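Local structure of periplasmic protein TorT (Vibrio parahaemolyticus, 3O1I) at residues Ala64-Leu69 and His262-Gln267; Phe173-Asp178 and Arg183-Arg188; Val257-His262 and Lys271-Ile276. The protein probably binds trimethylamine N-oxide in the periplasm and relays its presence to a partner sensor kinase, as TorT proteins of the solute-binding family do. All blocks are in the same frame, centred on the assembly; numbering follows the deposited sequence.

The three contacts divide between the two lobes of a type I periplasmic binding protein. Contacts 1 and 3 lie on the side of the five-stranded sheet, with loop 271-276 running on to strand 278-280, their centres about 10 Å apart; both use helix 249-263 and share His262, and they touch where Ile68 meets Val257 and Ala66 meets Ala260. Contact 2 belongs to the four-stranded lobe, about 40 Å from contact 1 and about 35 Å from contact 3, centre to centre. Along the chain, residues 64-69 come first, contact 2 follows whole, and 257-262, 262-267 and 271-276 come last. Helix 249-263, late in sequence, thus returns to the lobe of the first strands.

Contact 1 (Ala64-Leu69 and His262-Gln267); sequences ANAIIL and HYLRHQ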
loop_
_atom_site.group_PDB
_atom_site.type_symbol
_atom_site.label_atom_id
_atom_site.label_comp_id
_atom_site.label_asym_id
_atom_site.label_seq_id
_atom_site.Cartn_x
_atom_site.Cartn_y
_atom_site.Cartn_z
ATOM N N ALA D 64 27.918 -19.732 -15.446
ATOM C CA ALA D 64 28.590 -18.551 -15.963
ATOM C C ALA D 64 30.109 -18.713 -15.874
ATOM O O ALA D 64 30.670 -18.881 -14.783
ATOM C CB ALA D 64 28.137 -17.316 -15.191
ATOM N N ASN D 65 30.764 -18.668 -17.032
ATOM C CA ASN D 65 32.215 -18.802 -17.118
ATOM C C ASN D 65 32.890 -17.689 -16.312
ATOM O O ASN D 65 33.728 -17.943 -15.443
ATOM C CB ASN D 65 32.643 -18.728 -18.584
ATOM C CG ASN D 65 31.873 -19.698 -19.461
ATOM O OD1 ASN D 65 31.840 -20.899 -19.192
ATOM N ND2 ASN D 65 31.249 -19.183 -20.517
ATOM N N ALA D 66 32.512 -16.455 -16.621
ATOM C CA ALA D 66 33.028 -15.283 -15.932
ATOM C C ALA D 66 31.822 -14.403 -15.623
ATOM O O ALA D 66 30.892 -14.298 -16.434
ATOM C CB ALA D 66 34.016 -14.543 -16.823
ATOM N N ILE D 67 31.824 -13.784 -14.450
ATOM C CA ILE D 67 30.713 -12.921 -14.077
ATOM C C ILE D 67 31.152 -11.507 -13.705
ATOM O O ILE D 67 32.111 -11.310 -12.945
ATOM C CB ILE D 67 29.914 -13.512 -12.898
ATOM C CG1 ILE D 67 30.806 -13.626 -11.662
ATOM C CG2 ILE D 67 29.353 -14.868 -13.284
ATOM C CD1 ILE D 67 30.093 -14.179 -10.446
ATOM N N ILE D 68 30.437 -10.529 -14.263
ATOM C CA ILE D 68 30.691 -9.113 -14.015
ATOM C C ILE D 68 29.762 -8.668 -12.894
ATOM O O ILE D 68 28.548 -8.555 -13.073
ATOM C CB ILE D 68 30.401 -8.271 -15.263
ATOM C CG1 ILE D 68 30.803 -9.045 -16.518
ATOM C CG2 ILE D 68 31.206 -7.000 -15.216
ATOM C CD1 ILE D 68 30.400 -8.368 -17.796
ATOM N N LEU D 69 30.359 -8.417 -11.738
ATOM C CA LEU D 69 29.634 -8.021 -10.547
ATOM C C LEU D 69 29.670 -6.520 -10.180
ATOM O O LEU D 69 30.738 -5.897 -10.126
ATOM C CB LEU D 69 30.164 -8.868 -9.376
ATOM C CG LEU D 69 30.038 -8.408 -7.920
ATOM C CD1 LEU D 69 28.585 -8.403 -7.495
ATOM C CD2 LEU D 69 30.841 -9.339 -7.029
ATOM N N HIS D 262 37.269 -10.938 -23.309
ATOM C CA HIS D 262 38.663 -11.047 -23.738
ATOM C C HIS D 262 39.409 -12.061 -22.881
ATOM O O HIS D 262 40.136 -12.902 -23.396
ATOM C CB HIS D 262 39.347 -9.680 -23.649
ATOM C CG HIS D 262 39.247 -8.872 -24.906
ATOM N ND1 HIS D 262 38.119 -8.858 -25.699
ATOM C CD2 HIS D 262 40.136 -8.044 -25.505
ATOM C CE1 HIS D 262 38.317 -8.059 -26.732
ATOM N NE2 HIS D 262 39.534 -7.553 -26.639
ATOM N N TYR D 263 39.230 -11.974 -21.568
ATOM C CA TYR D 263 39.875 -12.910 -20.657
ATOM C C TYR D 263 39.377 -14.321 -20.950
ATOM O O TYR D 263 39.980 -15.301 -20.520
ATOM C CB TYR D 263 39.550 -12.544 -19.213
ATOM C CG TYR D 263 39.999 -13.568 -18.209
ATOM C CD1 TYR D 263 41.265 -13.511 -17.641
ATOM C CD2 TYR D 263 39.152 -14.600 -17.824
ATOM C CE1 TYR D 263 41.675 -14.458 -16.706
ATOM C CE2 TYR D 263 39.551 -15.554 -16.893
ATOM C CZ TYR D 263 40.812 -15.476 -16.337
ATOM O OH TYR D 263 41.199 -16.407 -15.404
ATOM N N LEU D 264 38.271 -14.424 -21.679
ATOM C CA LEU D 264 37.719 -15.729 -22.012
ATOM C C LEU D 264 38.007 -16.143 -23.455
ATOM O O LEU D 264 37.443 -17.113 -23.959
ATOM C CB LEU D 264 36.208 -15.767 -21.746
ATOM C CG LEU D 264 35.714 -15.680 -20.292
ATOM C CD1 LEU D 264 34.212 -15.965 -20.274
ATOM C CD2 LEU D 264 36.452 -16.676 -19.394
ATOM N N ARG D 265 38.883 -15.401 -24.117
ATOM C CA ARG D 265 39.280 -15.719 -25.482
ATOM C C ARG D 265 40.772 -15.406 -25.562
ATOM O O ARG D 265 41.371 -15.369 -26.639
ATOM C CB ARG D 265 38.497 -14.875 -26.492
ATOM C CG ARG D 265 36.988 -15.027 -26.401
ATOM C CD ARG D 265 36.320 -14.612 -27.701
ATOM N NE ARG D 265 34.924 -14.238 -27.504
ATOM C CZ ARG D 265 34.040 -14.077 -28.485
ATOM N NH1 ARG D 265 34.399 -14.260 -29.747
ATOM N NH2 ARG D 265 32.792 -13.728 -28.202
ATOM N N HIS D 266 41.345 -15.194 -24.379
ATOM C CA HIS D 266 42.751 -14.866 -24.175
ATOM C C HIS D 266 43.285 -13.742 -25.060
ATOM O O HIS D 266 44.399 -13.824 -25.590
ATOM C CB HIS D 266 43.624 -16.113 -24.330
ATOM C CG HIS D 266 44.724 -16.198 -23.316
ATOM N ND1 HIS D 266 44.482 -16.288 -21.963
ATOM C CD2 HIS D 266 46.072 -16.187 -23.455
ATOM C CE1 HIS D 266 45.632 -16.329 -21.312
ATOM N NE2 HIS D 266 46.612 -16.269 -22.194
ATOM N N GLN D 267 42.479 -12.697 -25.217
ATOM C CA GLN D 267 42.871 -11.538 -26.005
ATOM C C GLN D 267 43.311 -10.478 -24.999
ATOM O O GLN D 267 43.021 -10.587 -23.806
ATOM C CB GLN D 267 41.693 -11.046 -26.841
ATOM C CG GLN D 267 41.177 -12.105 -27.790
ATOM C CD GLN D 267 40.066 -11.597 -28.677
ATOM O OE1 GLN D 267 40.211 -10.580 -29.347
ATOM N NE2 GLN D 267 38.949 -12.309 -28.693
#
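Leu264 meets Asn65 at the CB of that residue, with Leu264 CD1 3.6 Å from Asn65 CB. The one flat group with a neighbour over its face is the ring of His262, and that is a contact within 262-267, with Gln267 CB lying 3.6 Å above the plane of the His262 ring, near its rim. Across the interface the apolar contact is made by the leucine branches. Leu264 CD1 lies 3.7 Å from Ala66 CB, while the second methyl, Leu264 CD2, stands slightly farther from the same Ala66 CB at 4.1 Å. The methyl of Ala66 therefore faces the fork of the leucine. CG of Leu264 is anti to its carbonyl carbon (chi1 -67°), and this places CD1 and CD2 against Ala66 CB.

Leu264 is the first residue to depart from helical backbone angles, and the turn beyond it closes on one acceptor: His262 O takes Arg265 N at 2.9 Å and Gln267 N at 3.0 Å. Arg265 NE forms a salt bridge with Glu6 OE2.

Ala66 lies in the weakly bonded strand of about 66-69, flanked in the parallel sheet by strands 7-12 and 90-92; the contact thus packs Leu264, just past the C-terminal end of helix 249-263, against the Ala66 region of that strand, with Glu6 beside Leu264 and Phe91 beside Ala66.

Contact 2 (Phe173-Asp178 and Arg183-Arg188); sequences FWADND and RNLVQR
The chain 173-178 runs past the helical segment 183-188 with its closest CA pair at Phe173 and Leu185, 6.7 Å apart. Leu185 occupies the middle of the interface: CD2 packs on Phe173, CD1 on both Ala175 and Phe173. Leu185 CD2 approaches Phe173 CB at 3.4 Å, whereas Leu185 CD1 lies 3.4 Å from Ala175 CB and also near the carbonyl oxygen of Phe173. CG of Leu185 stands anti to the carbonyl carbon (chi1 -80°), which places the fork between Phe173 CB and Ala175 CB.

The connection is a strand-to-helix turn of the Rossmann-like lobe, leading from strand 167-172, at one border of the four-stranded parallel sheet, into helix 179-192. Asn177 centres an inverse gamma turn, marked by a weak bond from Asp178 N to Asp176 O, and Asp178 is the N-cap: its OD1 accepts from the backbone N of Glu180.

One turn beyond Leu185, Arg188 comes to the Phe173 ring obliquely. Arg188 NH1 is 3.5 Å from Phe173 CD2, and the methylene Arg188 CD is 3.7 Å from Phe173 CE2. The guanidinium and ring planes are 69° apart, far from a parallel stack. A bend about the CG-CD bond (chi3 -47°) folds the guanidinium of Arg188 back so that Leu185 CD2 lies over one of its faces, 3.8 Å above the plane and offset toward the rim. On another side of the helix Arg183 has salt bridges to Glu180 and Glu211 and one to an acidic side chain of another protein chain.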
loop_
_atom_site.group_PDB
_atom_site.type_symbol
_atom_site.label_atom_id
_atom_site.label_comp_id
_atom_site.label_asym_id
_atom_site.label_seq_id
_atom_site.Cartn_x
_atom_site.Cartn_y
_atom_site.Cartn_z
ATOM N N PHE D 173 24.174 19.246 3.220
ATOM C CA PHE D 173 23.091 18.418 3.723
ATOM C C PHE D 173 23.136 17.015 3.148
ATOM O O PHE D 173 23.129 16.820 1.937
ATOM C CB PHE D 173 21.735 19.067 3.422
ATOM C CG PHE D 173 21.594 20.446 3.988
ATOM C CD1 PHE D 173 21.911 21.561 3.222
ATOM C CD2 PHE D 173 21.246 20.628 5.320
ATOM C CE1 PHE D 173 21.883 22.836 3.773
ATOM C CE2 PHE D 173 21.216 21.901 5.878
ATOM C CZ PHE D 173 21.539 23.004 5.104
ATOM N N TRP D 174 23.171 16.037 4.040
ATOM C CA TRP D 174 23.221 14.646 3.641
ATOM C C TRP D 174 21.844 14.006 3.744
ATOM O O TRP D 174 21.024 14.400 4.564
ATOM C CB TRP D 174 24.219 13.906 4.524
ATOM C CG TRP D 174 25.517 14.631 4.660
ATOM C CD1 TRP D 174 25.897 15.462 5.681
ATOM C CD2 TRP D 174 26.591 14.635 3.717
ATOM N NE1 TRP D 174 27.143 15.983 5.427
ATOM C CE2 TRP D 174 27.593 15.495 4.228
ATOM C CE3 TRP D 174 26.807 13.996 2.488
ATOM C CZ2 TRP D 174 28.799 15.732 3.547
ATOM C CZ3 TRP D 174 28.004 14.233 1.813
ATOM C CH2 TRP D 174 28.985 15.095 2.346
ATOM N N ALA D 175 21.599 13.016 2.900
ATOM C CA ALA D 175 20.331 12.312 2.877
ATOM C C ALA D 175 20.391 11.325 1.738
ATOM O O ALA D 175 21.052 11.568 0.737
ATOM C CB ALA D 175 19.197 13.282 2.653
ATOM N N ASP D 176 19.690 10.212 1.877
ATOM C CA ASP D 176 19.699 9.209 0.828
ATOM C C ASP D 176 19.303 9.817 -0.522
ATOM O O ASP D 176 18.689 10.882 -0.585
ATOM C CB ASP D 176 18.763 8.067 1.219
ATOM C CG ASP D 176 19.057 7.528 2.618
ATOM O OD1 ASP D 176 20.228 7.189 2.906
ATOM O OD2 ASP D 176 18.117 7.437 3.434
ATOM N N ASN D 177 19.657 9.150 -1.610
ATOM C CA ASN D 177 19.328 9.698 -2.913
ATOM C C ASN D 177 17.931 9.368 -3.387
ATOM O O ASN D 177 17.730 8.718 -4.407
ATOM C CB ASN D 177 20.368 9.281 -3.958
ATOM C CG ASN D 177 21.736 9.896 -3.685
ATOM O OD1 ASN D 177 21.852 11.099 -3.416
ATOM N ND2 ASN D 177 22.779 9.071 -3.752
ATOM N N ASP D 178 16.963 9.832 -2.613
ATOM C CA ASP D 178 15.556 9.668 -2.932
ATOM C C ASP D 178 15.183 11.067 -3.408
ATOM O O ASP D 178 15.559 12.052 -2.780
ATOM C CB ASP D 178 14.776 9.319 -1.663
ATOM C CG ASP D 178 13.322 8.972 -1.935
ATOM O OD1 ASP D 178 12.625 9.730 -2.658
ATOM O OD2 ASP D 178 12.870 7.934 -1.404
ATOM N N ARG D 183 14.563 16.710 -2.379
ATOM C CA ARG D 183 13.702 17.858 -2.649
ATOM C C ARG D 183 13.612 18.648 -1.369
ATOM O O ARG D 183 13.789 19.866 -1.354
ATOM C CB ARG D 183 12.293 17.424 -3.063
ATOM C CG ARG D 183 11.349 18.608 -3.228
ATOM C CD ARG D 183 9.929 18.194 -3.577
ATOM N NE ARG D 183 9.726 18.014 -5.012
ATOM C CZ ARG D 183 10.179 16.981 -5.710
ATOM N NH1 ARG D 183 10.870 16.025 -5.102
ATOM N NH2 ARG D 183 9.931 16.894 -7.008
ATOM N N ASN D 184 13.325 17.927 -0.293
ATOM C CA ASN D 184 13.215 18.522 1.027
ATOM C C ASN D 184 14.521 19.257 1.352
ATOM O O ASN D 184 14.512 20.351 1.914
ATOM C CB ASN D 184 12.933 17.423 2.058
ATOM C CG ASN D 184 12.804 17.963 3.464
ATOM O OD1 ASN D 184 11.837 18.653 3.798
ATOM N ND2 ASN D 184 13.791 17.658 4.300
ATOM N N LEU D 185 15.645 18.655 0.984
ATOM C CA LEU D 185 16.940 19.273 1.235
ATOM C C LEU D 185 17.165 20.521 0.387
ATOM O O LEU D 185 17.826 21.472 0.809
ATOM C CB LEU D 185 18.065 18.275 0.973
ATOM C CG LEU D 185 18.329 17.279 2.097
ATOM C CD1 LEU D 185 19.614 16.511 1.796
ATOM C CD2 LEU D 185 18.458 18.034 3.415
ATOM N N VAL D 186 16.614 20.512 -0.817
ATOM C CA VAL D 186 16.759 21.643 -1.710
ATOM C C VAL D 186 15.926 22.798 -1.179
ATOM O O VAL D 186 16.409 23.927 -1.082
ATOM C CB VAL D 186 16.299 21.279 -3.145
ATOM C CG1 VAL D 186 16.123 22.534 -3.969
ATOM C CG2 VAL D 186 17.320 20.365 -3.808
ATOM N N GLN D 187 14.675 22.492 -0.826
ATOM C CA GLN D 187 13.736 23.486 -0.308
ATOM C C GLN D 187 14.352 24.209 0.866
ATOM O O GLN D 187 14.317 25.438 0.928
ATOM C CB GLN D 187 12.421 22.830 0.125
ATOM C CG GLN D 187 11.764 21.971 -0.945
ATOM C CD GLN D 187 10.504 21.275 -0.442
ATOM O OE1 GLN D 187 10.419 20.885 0.736
ATOM N NE2 GLN D 187 9.522 21.099 -1.334
ATOM N N ARG D 188 14.921 23.451 1.796
ATOM C CA ARG D 188 15.558 24.057 2.953
ATOM C C ARG D 188 16.621 25.021 2.449
ATOM O O ARG D 188 16.802 26.101 3.002
ATOM C CB ARG D 188 16.206 22.988 3.837
ATOM C CG ARG D 188 16.710 23.525 5.180
ATOM C CD ARG D 188 17.551 22.504 5.951
ATOM N NE ARG D 188 16.936 21.177 6.009
ATOM C CZ ARG D 188 17.412 20.155 6.718
ATOM N NH1 ARG D 188 18.515 20.294 7.444
ATOM N NH2 ARG D 188 16.789 18.985 6.689
#

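Contact 3 (Val257-His262 and Lys271-Ile276); sequences VMQAAH and KQASPI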
loop_
_atom_site.group_PDB
_atom_site.type_symbol
_atom_site.label_atom_id
_atom_site.label_comp_id
_atom_site.label_asym_id
_atom_site.label_seq_id
_atom_site.Cartn_x
_atom_site.Cartn_y
_atom_site.Cartn_z
ATOM N N VAL D 257 32.010 -5.767 -20.282
ATOM C CA VAL D 257 31.691 -6.876 -21.173
ATOM C C VAL D 257 32.975 -7.322 -21.867
ATOM O O VAL D 257 33.368 -8.488 -21.795
ATOM C CB VAL D 257 30.701 -6.459 -22.264
ATOM C CG1 VAL D 257 30.629 -7.530 -23.336
ATOM C CG2 VAL D 257 29.338 -6.226 -21.664
ATOM N N MET D 258 33.619 -6.374 -22.544
ATOM C CA MET D 258 34.852 -6.640 -23.263
ATOM C C MET D 258 35.871 -7.307 -22.360
ATOM O O MET D 258 36.425 -8.341 -22.708
ATOM C CB MET D 258 35.430 -5.337 -23.810
ATOM C CG MET D 258 36.771 -5.502 -24.500
ATOM S SD MET D 258 37.911 -4.200 -24.028
ATOM C CE MET D 258 38.577 -4.853 -22.447
ATOM N N GLN D 259 36.120 -6.711 -21.199
ATOM C CA GLN D 259 37.086 -7.275 -20.257
ATOM C C GLN D 259 36.928 -8.789 -20.081
ATOM O O GLN D 259 37.885 -9.539 -20.262
ATOM C CB GLN D 259 36.974 -6.602 -18.884
ATOM C CG GLN D 259 37.399 -5.150 -18.827
ATOM C CD GLN D 259 37.814 -4.750 -17.426
ATOM O OE1 GLN D 259 37.110 -5.029 -16.457
ATOM N NE2 GLN D 259 38.964 -4.095 -17.309
ATOM N N ALA D 260 35.726 -9.236 -19.726
ATOM C CA ALA D 260 35.487 -10.658 -19.523
ATOM C C ALA D 260 35.503 -11.431 -20.835
ATOM O O ALA D 260 36.026 -12.540 -20.894
ATOM C CB ALA D 260 34.167 -10.872 -18.800
ATOM N N ALA D 261 34.939 -10.850 -21.888
ATOM C CA ALA D 261 34.908 -11.522 -23.185
ATOM C C ALA D 261 36.319 -11.763 -23.739
ATOM O O ALA D 261 36.537 -12.679 -24.534
ATOM C CB ALA D 261 34.085 -10.707 -24.173
ATOM N N HIS D 262 37.269 -10.938 -23.309
ATOM C CA HIS D 262 38.663 -11.047 -23.738
ATOM C C HIS D 262 39.409 -12.061 -22.881
ATOM O O HIS D 262 40.136 -12.902 -23.396
ATOM C CB HIS D 262 39.347 -9.680 -23.649
ATOM C CG HIS D 262 39.247 -8.872 -24.906
ATOM N ND1 HIS D 262 38.119 -8.858 -25.699
ATOM C CD2 HIS D 262 40.136 -8.044 -25.505
ATOM C CE1 HIS D 262 38.317 -8.059 -26.732
ATOM N NE2 HIS D 262 39.534 -7.553 -26.639
ATOM N N LYS D 271 43.524 -4.505 -17.667
ATOM C CA LYS D 271 43.218 -5.058 -16.357
ATOM C C LYS D 271 42.382 -4.090 -15.529
ATOM O O LYS D 271 41.274 -4.414 -15.114
ATOM C CB LYS D 271 44.505 -5.390 -15.600
ATOM C CG LYS D 271 44.269 -5.955 -14.204
ATOM C CD LYS D 271 45.556 -6.017 -13.392
ATOM C CE LYS D 271 46.567 -6.967 -14.016
ATOM N NZ LYS D 271 47.847 -7.010 -13.252
ATOM N N GLN D 272 42.917 -2.900 -15.280
ATOM C CA GLN D 272 42.194 -1.906 -14.501
ATOM C C GLN D 272 41.804 -0.735 -15.399
ATOM O O GLN D 272 42.478 0.294 -15.421
ATOM C CB GLN D 272 43.056 -1.408 -13.343
ATOM C CG GLN D 272 43.713 -2.506 -12.539
ATOM C CD GLN D 272 44.372 -1.983 -11.278
ATOM O OE1 GLN D 272 44.708 -0.802 -11.178
ATOM N NE2 GLN D 272 44.570 -2.867 -10.308
ATOM N N ALA D 273 40.715 -0.903 -16.142
ATOM C CA ALA D 273 40.234 0.132 -17.046
ATOM C C ALA D 273 39.294 1.144 -16.374
ATOM O O ALA D 273 38.724 0.886 -15.309
ATOM C CB ALA D 273 39.555 -0.510 -18.232
ATOM N N SER D 274 39.142 2.297 -17.022
ATOM C CA SER D 274 38.313 3.391 -16.524
ATOM C C SER D 274 38.246 4.501 -17.569
ATOM O O SER D 274 39.246 5.146 -17.848
ATOM C CB SER D 274 38.914 3.939 -15.219
ATOM O OG SER D 274 40.298 4.236 -15.356
ATOM N N PRO D 275 37.060 4.749 -18.149
ATOM C CA PRO D 275 36.938 5.801 -19.163
ATOM C C PRO D 275 37.419 7.146 -18.638
ATOM O O PRO D 275 37.698 7.308 -17.440
ATOM C CB PRO D 275 35.441 5.819 -19.477
ATOM C CG PRO D 275 34.985 4.455 -19.100
ATOM C CD PRO D 275 35.731 4.228 -17.806
ATOM N N ILE D 276 37.514 8.113 -19.539
ATOM C CA ILE D 276 37.974 9.435 -19.156
ATOM C C ILE D 276 36.794 10.372 -18.975
ATOM O O ILE D 276 35.958 10.524 -19.871
ATOM C CB ILE D 276 38.953 10.017 -20.216
ATOM C CG1 ILE D 276 39.324 11.459 -19.846
ATOM C CG2 ILE D 276 38.331 9.913 -21.608
ATOM C CD1 ILE D 276 40.393 12.083 -20.726
#
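Gln259, in the last turns of helix 249-263, reaches across to Lys271 and Ala273 in the loop that carries the chain on to strand 278-280, one half of a two-stranded antiparallel sheet. The link is between a side chain and the main chain: Gln259 NE2 donates to Lys271 O at 3.2 Å. The N-H...O angle is only 132°, so the bond is weak and clearly bent. Gln259 CG lies anti to the carbonyl carbon (chi1 -68°), and the chain is extended beyond it (chi2 -156°), which carries the amide from the helix surface to the loop. The same nitrogen, Gln259 NE2, is 3.7 Å from Ala273 CB, whose methyl is directed at the helix and borders the amide. Lys271 contributes its carbonyl, its CB pointing away from the helix.

The loop follows the helix back: Ala273 also rests on Leu255, and Pro275 packs on Gln251, Gln252 and Leu255, progressively earlier turns of 249-263. At its start it is tied to the five-stranded sheet, because Lys271 shares a backbone hydrogen bond with Glu110 at the end of the border strand 107-110. Phe91 and Val111 pack against Gln259, consistent with its burial.

The carbonyls of Glu270 and Lys271 both accept weak bonds from Gln259 NE2, which is consistent with the modelled orientation of the amide. A neutral amide and backbone carbonyls make a link that should depend little on the ionisation of the neighbouring lysine.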